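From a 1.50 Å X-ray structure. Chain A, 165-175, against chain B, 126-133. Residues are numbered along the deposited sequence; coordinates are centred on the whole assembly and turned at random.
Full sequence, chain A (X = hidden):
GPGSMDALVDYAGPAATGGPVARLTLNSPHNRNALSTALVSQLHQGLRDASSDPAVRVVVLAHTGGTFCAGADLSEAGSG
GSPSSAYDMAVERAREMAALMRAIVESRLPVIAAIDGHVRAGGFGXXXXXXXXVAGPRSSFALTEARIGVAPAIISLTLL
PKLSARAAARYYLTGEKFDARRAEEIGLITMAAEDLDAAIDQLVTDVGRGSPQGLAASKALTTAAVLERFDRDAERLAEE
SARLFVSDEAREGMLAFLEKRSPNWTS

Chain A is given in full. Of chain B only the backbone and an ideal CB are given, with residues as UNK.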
# COMPACT_ATOMS: atom_id res chain seq x y z
N ALA A 165 -2.24 1.68 5.31
CA ALA A 165 -3.59 1.64 5.91
C ALA A 165 -3.58 1.63 7.45
O ALA A 165 -4.32 2.40 8.12
CB ALA A 165 -4.38 0.44 5.36
N ARG A 166 -2.77 0.73 8.03
CA ARG A 166 -2.69 0.63 9.51
C ARG A 166 -2.18 1.93 10.16
O ARG A 166 -2.68 2.33 11.23
CB ARG A 166 -1.82 -0.58 9.96
CG ARG A 166 -2.41 -2.00 9.68
CD ARG A 166 -3.81 -2.20 10.32
NE ARG A 166 -4.28 -3.60 10.39
CZ ARG A 166 -5.44 -3.98 10.95
NH1 ARG A 166 -6.27 -3.06 11.45
NH2 ARG A 166 -5.77 -5.27 10.99
N ALA A 167 -1.21 2.60 9.52
CA ALA A 167 -0.68 3.87 10.07
C ALA A 167 -1.68 5.04 10.01
O ALA A 167 -1.77 5.83 10.97
CB ALA A 167 0.65 4.26 9.38
N ALA A 168 -2.41 5.19 8.90
CA ALA A 168 -3.43 6.24 8.79
C ALA A 168 -4.47 6.07 9.92
O ALA A 168 -4.78 7.04 10.65
CB ALA A 168 -4.11 6.22 7.37
N ALA A 169 -4.98 4.85 10.09
CA ALA A 169 -5.99 4.58 11.14
C ALA A 169 -5.45 4.83 12.56
O ALA A 169 -6.14 5.45 13.39
CB ALA A 169 -6.54 3.14 11.00
N ARG A 170 -4.23 4.38 12.85
CA ARG A 170 -3.62 4.64 14.17
C ARG A 170 -3.50 6.15 14.46
O ARG A 170 -4.09 6.65 15.44
CB ARG A 170 -2.24 3.96 14.30
CG ARG A 170 -1.52 4.25 15.64
CD ARG A 170 -0.07 3.74 15.67
NE ARG A 170 0.57 3.99 16.97
CZ ARG A 170 1.69 3.38 17.36
NH1 ARG A 170 2.28 2.49 16.58
NH2 ARG A 170 2.22 3.67 18.55
N TYR A 171 -2.77 6.88 13.61
CA TYR A 171 -2.39 8.26 13.91
C TYR A 171 -3.57 9.28 13.82
O TYR A 171 -3.60 10.25 14.58
CB TYR A 171 -1.10 8.68 13.14
CG TYR A 171 0.15 7.95 13.66
CD1 TYR A 171 0.62 8.17 14.96
CD2 TYR A 171 0.83 7.01 12.87
CE1 TYR A 171 1.74 7.48 15.47
CE2 TYR A 171 1.98 6.31 13.38
CZ TYR A 171 2.41 6.57 14.67
OH TYR A 171 3.52 5.90 15.17
N TYR A 172 -4.54 9.02 12.93
CA TYR A 172 -5.83 9.78 12.88
C TYR A 172 -6.64 9.68 14.21
O TYR A 172 -7.32 10.64 14.61
CB TYR A 172 -6.73 9.27 11.71
CG TYR A 172 -6.51 9.87 10.29
CD1 TYR A 172 -5.24 10.16 9.80
CD2 TYR A 172 -7.60 10.05 9.41
CE1 TYR A 172 -5.05 10.67 8.50
CE2 TYR A 172 -7.42 10.57 8.10
CZ TYR A 172 -6.14 10.87 7.66
OH TYR A 172 -5.97 11.38 6.36
N LEU A 173 -6.56 8.52 14.89
CA LEU A 173 -7.40 8.25 16.08
C LEU A 173 -6.70 8.46 17.44
O LEU A 173 -7.37 8.84 18.42
CB LEU A 173 -8.04 6.85 15.98
CG LEU A 173 -8.92 6.59 14.74
CD1 LEU A 173 -9.33 5.12 14.64
CD2 LEU A 173 -10.14 7.53 14.71
N THR A 174 -5.38 8.25 17.50
CA THR A 174 -4.61 8.44 18.76
C THR A 174 -4.07 9.86 18.99
O THR A 174 -3.82 10.25 20.15
CB THR A 174 -3.40 7.47 18.88
OG1 THR A 174 -2.39 7.85 17.92
CG2 THR A 174 -3.80 5.99 18.70
N GLY A 175 -3.82 10.61 17.92
CA GLY A 175 -3.18 11.94 18.04
C GLY A 175 -1.72 11.95 18.51
O GLY A 175 -1.20 13.01 18.89
N UNK B 126 -11.95 -10.94 11.69
CA UNK B 126 -12.09 -10.07 12.88
C UNK B 126 -10.90 -9.14 13.08
O UNK B 126 -11.08 -7.92 13.29
CB UNK B 126 -12.27 -10.93 14.14
N UNK B 127 -9.68 -9.70 13.01
CA UNK B 127 -8.45 -8.89 13.13
C UNK B 127 -8.41 -7.79 12.05
O UNK B 127 -8.10 -6.62 12.34
CB UNK B 127 -7.21 -9.78 13.01
N UNK B 128 -8.69 -8.16 10.79
CA UNK B 128 -8.75 -7.18 9.69
C UNK B 128 -9.78 -6.06 9.84
O UNK B 128 -9.49 -4.89 9.50
CB UNK B 128 -9.04 -7.92 8.38
N UNK B 129 -10.95 -6.38 10.41
CA UNK B 129 -12.05 -5.39 10.57
C UNK B 129 -11.76 -4.32 11.63
O UNK B 129 -12.25 -3.18 11.52
CB UNK B 129 -13.35 -6.11 10.94
N UNK B 130 -11.00 -4.68 12.68
CA UNK B 130 -10.67 -3.70 13.76
C UNK B 130 -9.84 -2.50 13.20
O UNK B 130 -9.03 -2.66 12.28
CB UNK B 130 -9.89 -4.39 14.88
N UNK B 131 -10.03 -1.31 13.79
CA UNK B 131 -9.27 -0.12 13.36
C UNK B 131 -7.77 -0.18 13.75
O UNK B 131 -6.89 0.25 12.97
CB UNK B 131 -9.90 1.13 13.97
N UNK B 132 -7.50 -0.72 14.94
CA UNK B 132 -6.14 -0.89 15.53
C UNK B 132 -6.06 -2.33 16.07
O UNK B 132 -7.07 -2.85 16.56
CB UNK B 132 -5.87 0.13 16.64
N UNK B 133 -4.89 -2.98 15.94
CA UNK B 133 -4.69 -4.35 16.48
C UNK B 133 -3.28 -4.50 17.09
O UNK B 133 -2.26 -4.12 16.46
CB UNK B 133 -4.89 -5.39 15.38

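Chain A presents one helical face, with A:Arg166, A:Ala169, A:Arg170, A:Leu173 and A:Thr174 along it. Much of what it asks of chain B is asked of the backbone, and that part can be read before any side chain is known.

Position 126 sits in a helix, and its ideal CB has nothing of chain A within 5.5 Å. Chain A sets no rule here, and many helix-compatible residues would serve; the deposited one is B:Leu126.

At 127 the carbonyl does the work. A:Arg166 NH2 donates to the O of 127 at 3.0 Å, with a nearly straight angle of 164°. CA-to-CB points sideways, and the ideal CB lies 5.2 Å from A:Arg166 NH2, so small or medium side chains, apolar or polar, could stand beside the guanidinium. B:Val127 is the choice, and its CG1 comes to 4.3 Å from A:Arg166 NH2.

Position 128 is helical, with phi/psi of -60/-37, so the backbone does not demand glycine. Its CB direction is away from chain A, and alanine or something larger cannot be excluded from this side. The residue is B:Gly128, whose CA packs 3.8 Å from A:Arg166 NH2.

Position 129 also points away and is out of contact; chain A leaves it free, and it is B:Ala129.

At 130 the chain leaves helical geometry, with psi swinging to 147°. That turn brings a second carbonyl to the same arginine: A:Arg166 NH1 donates to the O of 130 at 2.9 Å and 142°. Both acceptors lie near the guanidinium plane, at its edge, where N-H groups point. The CB goes sideways, and chain A makes little demand on this side chain; the residue is B:Cys130, and its CB stays 5.2 Å from A:Arg166 NH1.

The CA of 131 lies 6.1 Å from A:Ala169 CA, and the methyl meets the backbone there: A:Ala169 CB lies 3.5 Å from the O of 131. The ideal CB is 4.1 Å from A:Leu173 CD1, so an apolar stem suits, while the tip may be polar if it finds a partner elsewhere. B:Asp131 meets both terms: its CB packs 4.1 Å from A:Leu173 CD1, and OD2 is hydrogen-bonded elsewhere in the structure. Two waters donate to its O; one accepts a weak bond from A:Arg166 NH1, and the other donates to A:Arg166 O as well.

At 132 the strand begins and CA-to-CB points away, yet A:Arg170 and A:Thr174 leave an apolar surface that an apolar side chain long enough to turn back could reach; isoleucine, which strand phi/psi favours, leucine or methionine would be reasonable. B:Ile132, with chi1 m and chi2 t, turns its end back, setting CD1 4.3 Å from A:Arg170 CA and 4.2 Å from A:Thr174 CG2.

Position 133 continues the strand, its ideal CB 4.5 Å from A:Arg166 NH2. A small residue fits beside that group, though a polar one is conceivable; B:Ala133 takes the modest option.

Chain B 126-133: LVGACDIA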
# COMPACT_ATOMS: atom_id res chain seq x y z
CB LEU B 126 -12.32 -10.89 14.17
CG LEU B 126 -13.61 -11.69 14.32
CD1 LEU B 126 -13.73 -12.28 15.74
CD2 LEU B 126 -14.84 -10.87 13.97
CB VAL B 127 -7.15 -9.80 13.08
CG1 VAL B 127 -5.87 -8.96 13.10
CG2 VAL B 127 -7.14 -10.85 14.24
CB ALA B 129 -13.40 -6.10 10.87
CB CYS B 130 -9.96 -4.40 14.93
SG CYS B 130 -11.03 -5.55 15.89
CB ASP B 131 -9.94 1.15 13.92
CG ASP B 131 -11.39 1.23 13.54
OD1 ASP B 131 -11.67 1.53 12.36
OD2 ASP B 131 -12.25 0.95 14.41
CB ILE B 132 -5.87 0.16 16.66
CG1 ILE B 132 -6.01 1.60 16.13
CG2 ILE B 132 -4.49 -0.06 17.32
CD1 ILE B 132 -6.01 2.73 17.21
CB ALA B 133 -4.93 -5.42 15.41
O HOH W 1 -6.91 -0.40 10.18
O HOH W 2 -4.09 0.72 13.04
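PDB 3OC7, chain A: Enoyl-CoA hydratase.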